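Local coordinates for protein designed CISK-PX domain (Synthetic construct, PDB 4OXW) that reproduces the PX fold of the kinase CISK by computational design and, like natural domains of this family, probably binds phosphoinositides, at residues V10-E18 with E78-E89; E37-Y45 with E105-A113. All coordinates share one frame; numbering follows the deposited sequence.

The two outer strands of one three-stranded antiparallel sheet each pack against a helix, and together show how a small PX domain closes its core. Contact 1 lays the first strand along helix 78-96, and contact 2 sets the third strand across helix 105-112; their centres lie about 15 Å apart, joined by strand 25-34 between them. They meet directly where Arg84 of contact 1 makes a cation-pi contact with Tyr45 of contact 2, Arg84 CZ lying 3.6 Å from Tyr45 CD1. Next to Tyr45, Arg44 holds two sulfate ions, probably from the crystallisation liquor. The sequence Arg43-Arg44-Tyr45 fits the phosphoinositide-binding motif of PX domains, so the sulfates are consistent with a lipid phosphate site.

Contact 1. Residues V10-E18 with E78-E89; sequences VSIPDFEKE and EQILEKRKQGLE
In the PX fold the first strand of the sheet lies along the long helix that follows the proline-rich loop, and here Ile12 and Phe15 of 10-18 meet Leu81, Lys85, Leu88 and Glu89 of 78-89. The two elements run almost antiparallel, at 168°, their axes coming within 7.9 Å.

At one end, Glu89 stretches out fully and offers a carboxylate oxygen to the strand: Ile12 N gives a nearly straight bond to Glu89 OE2, 2.9 Å long at 174°, arriving on the anti side of the carboxylate. The Ile12 side chain slides past that of Glu89 in the opposite sense, and its tip, CD1, rests 3.9 Å from Leu88 CB. Phe48 of helix 45-58 touches both Ile12 and Leu88 and extends this apolar patch.

Lys85 runs its methylenes past Ile12 O, then bends at chi3. Its NZ donates to Pro13 O at 3.1 Å, from above the carbonyl plane, and also to Glu82 OE1 at 3.0 Å, where it takes the syn lone pair and completes a salt bridge within the helix.

The Phe15 ring, with CG lodged between the backbone N and the carbonyl carbon (chi1 66°), is turned so that Leu81 CB sits over one face, 3.6 Å from Phe15 CE2, a CH-pi contact. Glu82 OE2 comes obliquely to within 3.4 Å of the same Phe15 CE2. Farther on, Lys17 NZ makes a long salt bridge of 3.7 Å with Glu78 OE2, while Lys17 NZ also donates a hydrogen bond to Ala75 O.

Strand and helix are thus tied by polar groups bridging to backbone atoms: Glu89 takes up an amide, and Lys85, probably charge-balanced by Glu82, takes up a carbonyl.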
loop_
_atom_site.group_PDB
_atom_site.type_symbol
_atom_site.label_atom_id
_atom_site.label_comp_id
_atom_site.label_asym_id
_atom_site.label_seq_id
_atom_site.Cartn_x
_atom_site.Cartn_y
_atom_site.Cartn_z
ATOM N N VAL A 10 -10.470 -0.210 3.689
ATOM C CA VAL A 10 -9.035 -0.342 3.972
ATOM C C VAL A 10 -8.470 0.900 4.637
ATOM O O VAL A 10 -8.985 2.007 4.442
ATOM C CB VAL A 10 -8.226 -0.651 2.705
ATOM C CG1 VAL A 10 -8.670 -1.998 2.152
ATOM C CG2 VAL A 10 -8.440 0.433 1.650
ATOM N N SER A 11 -7.444 0.723 5.452
ATOM C CA SER A 11 -6.745 1.843 6.086
ATOM C C SER A 11 -5.319 1.405 6.399
ATOM O O SER A 11 -4.999 0.225 6.300
ATOM C CB SER A 11 -7.430 2.288 7.396
ATOM O OG SER A 11 -7.453 1.245 8.365
ATOM N N ILE A 12 -4.444 2.379 6.653
ATOM C CA ILE A 12 -3.062 2.125 7.005
ATOM C C ILE A 12 -2.723 2.892 8.280
ATOM O O ILE A 12 -2.290 4.068 8.241
ATOM C CB ILE A 12 -2.074 2.508 5.857
ATOM C CG1 ILE A 12 -2.499 1.837 4.561
ATOM C CG2 ILE A 12 -0.661 2.075 6.244
ATOM C CD1 ILE A 12 -1.583 2.155 3.387
ATOM N N PRO A 13 -2.976 2.247 9.433
ATOM C CA PRO A 13 -2.816 2.939 10.719
ATOM C C PRO A 13 -1.368 3.255 11.057
ATOM O O PRO A 13 -1.081 4.292 11.682
ATOM C CB PRO A 13 -3.415 1.939 11.718
ATOM C CG PRO A 13 -3.429 0.621 11.015
ATOM C CD PRO A 13 -3.684 0.971 9.581
ATOM N N ASP A 14 -0.453 2.387 10.636
ATOM C CA ASP A 14 0.947 2.524 11.017
ATOM C C ASP A 14 1.895 1.989 9.988
ATOM O O ASP A 14 1.509 1.148 9.159
ATOM C CB ASP A 14 1.240 1.704 12.265
ATOM C CG ASP A 14 0.286 1.967 13.373
ATOM O OD1 ASP A 14 0.427 3.026 14.023
ATOM O OD2 ASP A 14 -0.585 1.103 13.592
ATOM N N PHE A 15 3.140 2.455 10.079
ATOM C CA PHE A 15 4.286 1.803 9.465
ATOM C C PHE A 15 5.163 1.181 10.569
ATOM O O PHE A 15 5.050 1.529 11.770
ATOM C CB PHE A 15 5.068 2.773 8.590
ATOM C CG PHE A 15 5.714 3.876 9.319
ATOM C CD1 PHE A 15 6.849 3.657 10.056
ATOM C CD2 PHE A 15 5.177 5.146 9.296
ATOM C CE1 PHE A 15 7.444 4.703 10.761
ATOM C CE2 PHE A 15 5.774 6.183 9.966
ATOM C CZ PHE A 15 6.896 5.960 10.719
ATOM N N GLU A 16 5.990 0.229 10.177
ATOM C CA GLU A 16 6.836 -0.500 11.111
ATOM C C GLU A 16 8.166 -0.751 10.427
ATOM O O GLU A 16 8.222 -0.995 9.221
ATOM C CB GLU A 16 6.200 -1.843 11.455
ATOM C CG GLU A 16 4.914 -1.686 12.248
ATOM C CD GLU A 16 4.206 -2.984 12.540
ATOM O OE1 GLU A 16 4.795 -4.060 12.287
ATOM O OE2 GLU A 16 3.054 -2.908 13.031
ATOM N N LYS A 17 9.249 -0.717 11.189
ATOM C CA LYS A 17 10.563 -1.014 10.615
ATOM C C LYS A 17 11.005 -2.377 11.061
ATOM O O LYS A 17 11.074 -2.639 12.252
ATOM C CB LYS A 17 11.586 0.029 11.025
ATOM C CG LYS A 17 11.057 1.451 10.962
ATOM C CD LYS A 17 12.185 2.466 10.828
ATOM C CE LYS A 17 11.706 3.879 11.126
ATOM N NZ LYS A 17 12.693 4.934 10.751
ATOM N N GLU A 18 11.288 -3.241 10.096
ATOM C CA GLU A 18 11.581 -4.638 10.361
ATOM C C GLU A 18 12.943 -4.931 9.773
ATOM O O GLU A 18 13.393 -4.244 8.851
ATOM C CB GLU A 18 10.524 -5.546 9.709
ATOM C CG GLU A 18 9.087 -5.046 9.848
ATOM C CD GLU A 18 8.072 -5.957 9.177
ATOM O OE1 GLU A 18 6.896 -5.548 9.017
ATOM O OE2 GLU A 18 8.454 -7.091 8.811
ATOM N N GLU A 78 11.119 10.138 9.728
ATOM C CA GLU A 78 9.770 9.744 10.032
ATOM C C GLU A 78 8.769 10.715 9.533
ATOM O O GLU A 78 7.621 10.351 9.353
ATOM C CB GLU A 78 9.594 9.536 11.554
ATOM C CG GLU A 78 10.179 8.211 12.024
ATOM C CD GLU A 78 11.545 8.367 12.636
ATOM O OE1 GLU A 78 12.164 9.433 12.417
ATOM O OE2 GLU A 78 11.993 7.430 13.337
ATOM N N GLN A 79 9.148 11.970 9.284
ATOM C CA GLN A 79 8.207 12.900 8.785
ATOM C C GLN A 79 7.846 12.510 7.327
ATOM O O GLN A 79 6.669 12.551 6.932
ATOM C CB GLN A 79 8.764 14.306 8.873
ATOM C CG GLN A 79 8.258 15.277 7.846
ATOM C CD GLN A 79 9.131 16.521 7.810
ATOM O OE1 GLN A 79 8.744 17.570 8.329
ATOM N NE2 GLN A 79 10.338 16.397 7.230
ATOM N N ILE A 80 8.870 12.117 6.580
ATOM C CA ILE A 80 8.661 11.598 5.189
ATOM C C ILE A 80 7.789 10.326 5.210
ATOM O O ILE A 80 6.866 10.164 4.402
ATOM C CB ILE A 80 10.019 11.297 4.529
ATOM C CG1 ILE A 80 10.692 12.618 4.131
ATOM C CG2 ILE A 80 9.874 10.368 3.339
ATOM C CD1 ILE A 80 12.079 12.407 3.557
ATOM N N LEU A 81 8.084 9.431 6.136
ATOM C CA LEU A 81 7.293 8.187 6.284
ATOM C C LEU A 81 5.838 8.453 6.678
ATOM O O LEU A 81 4.929 7.793 6.169
ATOM C CB LEU A 81 7.958 7.206 7.247
ATOM C CG LEU A 81 9.355 6.671 6.936
ATOM C CD1 LEU A 81 9.961 5.778 7.991
ATOM C CD2 LEU A 81 9.367 6.008 5.554
ATOM N N GLU A 82 5.559 9.429 7.556
ATOM C CA GLU A 82 4.180 9.717 7.847
ATOM C C GLU A 82 3.383 10.196 6.632
ATOM O O GLU A 82 2.230 9.819 6.456
ATOM C CB GLU A 82 4.035 10.786 8.935
ATOM C CG GLU A 82 4.539 10.393 10.301
ATOM C CD GLU A 82 3.789 9.255 10.969
ATOM O OE1 GLU A 82 2.666 8.900 10.550
ATOM O OE2 GLU A 82 4.397 8.662 11.883
ATOM N N LYS A 83 4.003 11.044 5.797
ATOM C CA LYS A 83 3.363 11.550 4.581
ATOM C C LYS A 83 3.200 10.451 3.546
ATOM O O LYS A 83 2.143 10.389 2.907
ATOM C CB LYS A 83 4.173 12.685 3.962
ATOM C CG LYS A 83 3.532 13.211 2.677
ATOM C CD LYS A 83 4.413 14.236 1.948
ATOM C CE LYS A 83 3.751 14.746 0.673
ATOM N NZ LYS A 83 4.533 15.875 0.076
ATOM N N ARG A 84 4.206 9.591 3.391
ATOM C CA ARG A 84 4.073 8.435 2.482
ATOM C C ARG A 84 2.939 7.489 2.963
ATOM O O ARG A 84 2.149 7.040 2.164
ATOM C CB ARG A 84 5.378 7.671 2.381
ATOM C CG ARG A 84 5.301 6.427 1.537
ATOM C CD ARG A 84 6.655 5.817 1.268
ATOM N NE ARG A 84 7.302 6.356 0.070
ATOM C CZ ARG A 84 8.452 5.901 -0.421
ATOM N NH1 ARG A 84 9.101 4.940 0.181
ATOM N NH2 ARG A 84 8.937 6.366 -1.575
ATOM N N LYS A 85 2.890 7.212 4.256
ATOM C CA LYS A 85 1.815 6.383 4.827
ATOM C C LYS A 85 0.458 6.941 4.410
ATOM O O LYS A 85 -0.449 6.198 3.928
ATOM C CB LYS A 85 1.927 6.331 6.348
ATOM C CG LYS A 85 0.814 5.466 6.933
ATOM C CD LYS A 85 0.959 5.300 8.445
ATOM C CE LYS A 85 0.856 6.680 9.073
ATOM N NZ LYS A 85 0.751 6.583 10.556
ATOM N N GLN A 86 0.260 8.242 4.614
ATOM C CA GLN A 86 -0.994 8.888 4.284
ATOM C C GLN A 86 -1.349 8.787 2.809
ATOM O O GLN A 86 -2.485 8.520 2.434
ATOM C CB GLN A 86 -0.918 10.348 4.665
ATOM C CG GLN A 86 -0.683 10.589 6.127
ATOM C CD GLN A 86 -0.454 12.070 6.426
ATOM O OE1 GLN A 86 -0.853 12.948 5.636
ATOM N NE2 GLN A 86 0.197 12.357 7.560
ATOM N N GLY A 87 -0.333 8.973 1.978
ATOM C CA GLY A 87 -0.544 8.878 0.524
ATOM C C GLY A 87 -0.843 7.491 0.059
ATOM O O GLY A 87 -1.685 7.284 -0.844
ATOM N N LEU A 88 -0.146 6.505 0.629
ATOM C CA LEU A 88 -0.396 5.098 0.270
ATOM C C LEU A 88 -1.777 4.665 0.743
ATOM O O LEU A 88 -2.443 3.888 0.086
ATOM C CB LEU A 88 0.650 4.192 0.912
ATOM C CG LEU A 88 2.061 4.300 0.316
ATOM C CD1 LEU A 88 3.041 3.439 1.081
ATOM C CD2 LEU A 88 2.082 3.857 -1.152
ATOM N N GLU A 89 -2.221 5.214 1.870
ATOM C CA GLU A 89 -3.587 4.958 2.361
ATOM C C GLU A 89 -4.655 5.493 1.385
ATOM O O GLU A 89 -5.587 4.781 1.008
ATOM C CB GLU A 89 -3.798 5.540 3.764
ATOM C CG GLU A 89 -5.212 5.349 4.285
ATOM C CD GLU A 89 -5.371 5.883 5.698
ATOM O OE1 GLU A 89 -5.365 7.122 5.827
ATOM O OE2 GLU A 89 -5.468 5.079 6.661
#

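Contact 2. Residues E37-Y45 with E105-A113; sequences EEWAVYRRY and ELVVSFLQA. With SO4 (sulfate ion), chain B; SO4 (sulfate ion), chain C.
Trp39 is the first residue of 37-45 to meet 105-113: its indole NE1 donates to Leu111 O at 2.8 Å, the acceptor lying in the ring plane and the N-H pointing almost straight at it (172°). The benzo side of the same indole brings CZ2 to 3.9 Å from Gln112 CG. Two residues on, Val41 turns its methyls to the helix carbonyls, CG1 standing 3.5 Å from Leu111 O and CG2 near Phe110 O.

This third strand of the PX meander crosses helix 105-112 at roughly a right angle (101°), and its alternate residues Trp39, Val41 and Arg43 gather round the C-terminal end of the helix. Arg43, bent at chi2, lies over a face of the Phe110 ring, with CG 3.8 Å from Phe110 CZ in a CH-pi contact. Its guanidinium then grips a single oxygen side-on: NE lies 2.9 Å and NH2 2.8 Å from Phe110 O, NE on a lone pair and NH2 above the carbonyl plane. Guanidinium and ring are turned 67° apart, and Phe48 meets the same ring edge-to-face.

Arg44, at the N-cap position of helix 45-58, starts its side chain away from helix 105-112 and meets both sulfates at its guanidinium edge. Its NH2 bonds O2 of the chain B ion (2.7 Å) and also O1 of the chain C ion, whose O3 takes NH1 at 3.0 Å; Ser46 N also bonds a sulfate. Tyr45 closes the segment, its OH hydrogen-bonded to Pro67 O.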
loop_
_atom_site.group_PDB
_atom_site.type_symbol
_atom_site.label_atom_id
_atom_site.label_comp_id
_atom_site.label_asym_id
_atom_site.label_seq_id
_atom_site.Cartn_x
_atom_site.Cartn_y
_atom_site.Cartn_z
ATOM N N GLU A 37 -15.595 -9.189 9.066
ATOM C CA GLU A 37 -14.239 -9.719 9.155
ATOM C C GLU A 37 -13.212 -8.575 9.073
ATOM O O GLU A 37 -13.477 -7.536 8.449
ATOM C CB GLU A 37 -13.980 -10.678 8.006
ATOM C CG GLU A 37 -15.028 -11.776 7.867
ATOM C CD GLU A 37 -14.756 -12.705 6.706
ATOM O OE1 GLU A 37 -14.305 -12.223 5.643
ATOM O OE2 GLU A 37 -15.007 -13.923 6.849
ATOM N N GLU A 38 -12.068 -8.761 9.746
ATOM C CA GLU A 38 -10.991 -7.768 9.727
ATOM C C GLU A 38 -9.666 -8.519 9.819
ATOM O O GLU A 38 -9.539 -9.524 10.533
ATOM C CB GLU A 38 -11.165 -6.778 10.873
ATOM C CG GLU A 38 -10.095 -5.685 10.957
ATOM C CD GLU A 38 -10.435 -4.601 11.961
ATOM O OE1 GLU A 38 -10.989 -4.929 13.029
ATOM O OE2 GLU A 38 -10.136 -3.420 11.687
ATOM N N TRP A 39 -8.691 -8.083 9.027
ATOM C CA TRP A 39 -7.350 -8.662 9.099
ATOM C C TRP A 39 -6.367 -7.567 8.660
ATOM O O TRP A 39 -6.752 -6.452 8.328
ATOM C CB TRP A 39 -7.199 -9.885 8.214
ATOM C CG TRP A 39 -7.365 -9.643 6.776
ATOM C CD1 TRP A 39 -6.378 -9.331 5.860
ATOM C CD2 TRP A 39 -8.584 -9.721 6.031
ATOM N NE1 TRP A 39 -6.923 -9.200 4.603
ATOM C CE2 TRP A 39 -8.276 -9.417 4.678
ATOM C CE3 TRP A 39 -9.923 -9.970 6.381
ATOM C CZ2 TRP A 39 -9.236 -9.392 3.680
ATOM C CZ3 TRP A 39 -10.868 -9.937 5.397
ATOM C CH2 TRP A 39 -10.531 -9.658 4.054
ATOM N N ALA A 40 -5.093 -7.888 8.738
ATOM C CA ALA A 40 -4.040 -6.960 8.330
ATOM C C ALA A 40 -3.051 -7.675 7.431
ATOM O O ALA A 40 -2.800 -8.868 7.592
ATOM C CB ALA A 40 -3.324 -6.448 9.562
ATOM N N VAL A 41 -2.454 -6.929 6.510
ATOM C CA VAL A 41 -1.359 -7.414 5.695
ATOM C C VAL A 41 -0.298 -6.338 5.829
ATOM O O VAL A 41 -0.599 -5.167 6.113
ATOM C CB VAL A 41 -1.705 -7.649 4.208
ATOM C CG1 VAL A 41 -2.736 -8.801 4.109
ATOM C CG2 VAL A 41 -2.232 -6.389 3.538
ATOM N N TYR A 42 0.934 -6.740 5.587
ATOM C CA TYR A 42 2.023 -5.796 5.645
ATOM C C TYR A 42 2.664 -5.694 4.289
ATOM O O TYR A 42 3.014 -6.729 3.699
ATOM C CB TYR A 42 3.062 -6.299 6.671
ATOM C CG TYR A 42 2.487 -6.328 8.034
ATOM C CD1 TYR A 42 2.647 -5.277 8.874
ATOM C CD2 TYR A 42 1.705 -7.392 8.443
ATOM C CE1 TYR A 42 2.077 -5.296 10.126
ATOM C CE2 TYR A 42 1.122 -7.416 9.680
ATOM C CZ TYR A 42 1.326 -6.357 10.525
ATOM O OH TYR A 42 0.754 -6.348 11.779
ATOM N N ARG A 43 2.916 -4.478 3.812
ATOM C CA ARG A 43 3.453 -4.260 2.473
ATOM C C ARG A 43 4.456 -3.145 2.446
ATOM O O ARG A 43 4.261 -2.074 3.026
ATOM C CB ARG A 43 2.324 -3.921 1.464
ATOM C CG ARG A 43 1.287 -5.028 1.374
ATOM C CD ARG A 43 1.814 -6.234 0.567
ATOM N NE ARG A 43 0.768 -7.254 0.472
ATOM C CZ ARG A 43 0.775 -8.421 1.063
ATOM N NH1 ARG A 43 1.792 -8.804 1.833
ATOM N NH2 ARG A 43 -0.255 -9.249 0.903
ATOM N N ARG A 44 5.513 -3.356 1.700
ATOM C CA ARG A 44 6.518 -2.309 1.459
ATOM C C ARG A 44 6.112 -1.391 0.332
ATOM O O ARG A 44 5.282 -1.758 -0.509
ATOM C CB ARG A 44 7.889 -2.981 1.049
ATOM C CG ARG A 44 8.467 -3.922 2.047
ATOM C CD ARG A 44 9.570 -4.750 1.381
ATOM N NE ARG A 44 10.620 -3.868 0.885
ATOM C CZ ARG A 44 11.453 -4.184 -0.101
ATOM N NH1 ARG A 44 11.370 -5.376 -0.700
ATOM N NH2 ARG A 44 12.389 -3.322 -0.480
ATOM N N TYR A 45 6.720 -0.214 0.250
ATOM C CA TYR A 45 6.467 0.699 -0.850
ATOM C C TYR A 45 6.683 -0.002 -2.185
ATOM O O TYR A 45 5.914 0.178 -3.132
ATOM C CB TYR A 45 7.378 1.947 -0.823
ATOM C CG TYR A 45 7.179 2.837 -2.020
ATOM C CD1 TYR A 45 6.126 3.750 -2.084
ATOM C CD2 TYR A 45 8.052 2.791 -3.121
ATOM C CE1 TYR A 45 5.937 4.565 -3.190
ATOM C CE2 TYR A 45 7.847 3.587 -4.215
ATOM C CZ TYR A 45 6.792 4.459 -4.273
ATOM O OH TYR A 45 6.598 5.274 -5.364
ATOM N N GLU A 105 -7.544 -9.895 -9.492
ATOM C CA GLU A 105 -6.746 -10.893 -8.806
ATOM C C GLU A 105 -5.477 -10.278 -8.143
ATOM O O GLU A 105 -5.026 -10.755 -7.094
ATOM C CB GLU A 105 -6.348 -12.013 -9.759
ATOM C CG GLU A 105 -7.524 -12.919 -10.115
ATOM C CD GLU A 105 -7.260 -13.827 -11.311
ATOM O OE1 GLU A 105 -6.075 -14.130 -11.602
ATOM O OE2 GLU A 105 -8.252 -14.244 -11.953
ATOM N N LEU A 106 -4.926 -9.259 -8.769
ATOM C CA LEU A 106 -3.718 -8.607 -8.213
ATOM C C LEU A 106 -4.051 -7.955 -6.915
ATOM O O LEU A 106 -3.287 -8.022 -5.957
ATOM C CB LEU A 106 -3.158 -7.562 -9.171
ATOM C CG LEU A 106 -2.518 -8.133 -10.419
ATOM C CD1 LEU A 106 -2.347 -7.041 -11.454
ATOM C CD2 LEU A 106 -1.210 -8.792 -10.067
ATOM N N VAL A 107 -5.177 -7.266 -6.883
ATOM C CA VAL A 107 -5.558 -6.542 -5.701
ATOM C C VAL A 107 -5.986 -7.498 -4.616
ATOM O O VAL A 107 -5.647 -7.322 -3.455
ATOM C CB VAL A 107 -6.670 -5.546 -6.037
ATOM C CG1 VAL A 107 -7.174 -4.877 -4.755
ATOM C CG2 VAL A 107 -6.129 -4.520 -7.038
ATOM N N VAL A 108 -6.757 -8.532 -4.970
ATOM C CA VAL A 108 -7.164 -9.516 -3.992
ATOM C C VAL A 108 -5.938 -10.137 -3.308
ATOM O O VAL A 108 -5.894 -10.246 -2.080
ATOM C CB VAL A 108 -8.040 -10.608 -4.659
ATOM C CG1 VAL A 108 -8.274 -11.782 -3.730
ATOM C CG2 VAL A 108 -9.374 -9.983 -5.068
ATOM N N SER A 109 -4.939 -10.462 -4.102
ATOM C CA SER A 109 -3.701 -11.012 -3.568
ATOM C C SER A 109 -2.980 -9.967 -2.665
ATOM O O SER A 109 -2.579 -10.276 -1.491
ATOM C CB SER A 109 -2.799 -11.467 -4.704
ATOM O OG SER A 109 -1.512 -11.862 -4.199
ATOM N N PHE A 110 -2.885 -8.744 -3.182
ATOM C CA PHE A 110 -2.205 -7.648 -2.460
ATOM C C PHE A 110 -2.788 -7.501 -1.079
ATOM O O PHE A 110 -2.073 -7.293 -0.092
ATOM C CB PHE A 110 -2.294 -6.353 -3.241
ATOM C CG PHE A 110 -1.500 -5.230 -2.632
ATOM C CD1 PHE A 110 -0.138 -5.146 -2.853
ATOM C CD2 PHE A 110 -2.133 -4.235 -1.878
ATOM C CE1 PHE A 110 0.595 -4.113 -2.320
ATOM C CE2 PHE A 110 -1.407 -3.167 -1.376
ATOM C CZ PHE A 110 -0.037 -3.114 -1.606
ATOM N N LEU A 111 -4.114 -7.645 -0.981
ATOM C CA LEU A 111 -4.808 -7.400 0.252
ATOM C C LEU A 111 -5.121 -8.617 1.113
ATOM O O LEU A 111 -5.699 -8.470 2.200
ATOM C CB LEU A 111 -6.126 -6.671 -0.053
ATOM C CG LEU A 111 -5.981 -5.273 -0.602
ATOM C CD1 LEU A 111 -7.387 -4.781 -0.894
ATOM C CD2 LEU A 111 -5.268 -4.377 0.427
ATOM N N GLN A 112 -4.732 -9.797 0.637
ATOM C CA GLN A 112 -4.982 -11.000 1.439
ATOM C C GLN A 112 -3.766 -11.886 1.707
ATOM O O GLN A 112 -3.750 -12.603 2.689
ATOM C CB GLN A 112 -6.140 -11.811 0.856
ATOM C CG GLN A 112 -7.427 -11.040 0.679
ATOM C CD GLN A 112 -8.604 -11.896 0.175
ATOM O OE1 GLN A 112 -8.497 -13.119 0.007
ATOM N NE2 GLN A 112 -9.727 -11.241 -0.089
ATOM N N ALA A 113 -2.769 -11.844 0.835
ATOM C CA ALA A 113 -1.650 -12.791 0.858
ATOM C C ALA A 113 -0.795 -12.662 2.116
ATOM O O ALA A 113 -1.145 -13.168 3.184
ATOM C CB ALA A 113 -0.784 -12.582 -0.369
HETATM S S SO4 B . 11.117 -0.116 -0.124
HETATM O O1 SO4 B . 10.823 1.018 0.820
HETATM O O2 SO4 B . 12.158 -0.889 0.624
HETATM O O3 SO4 B . 9.986 -0.927 -0.627
HETATM O O4 SO4 B . 11.637 0.516 -1.345
HETATM S S SO4 C . 14.144 -5.220 -3.592
HETATM O O1 SO4 C . 14.408 -4.059 -2.707
HETATM O O2 SO4 C . 15.279 -6.181 -3.530
HETATM O O3 SO4 C . 12.912 -5.947 -3.164
HETATM O O4 SO4 C . 13.967 -4.750 -4.987
#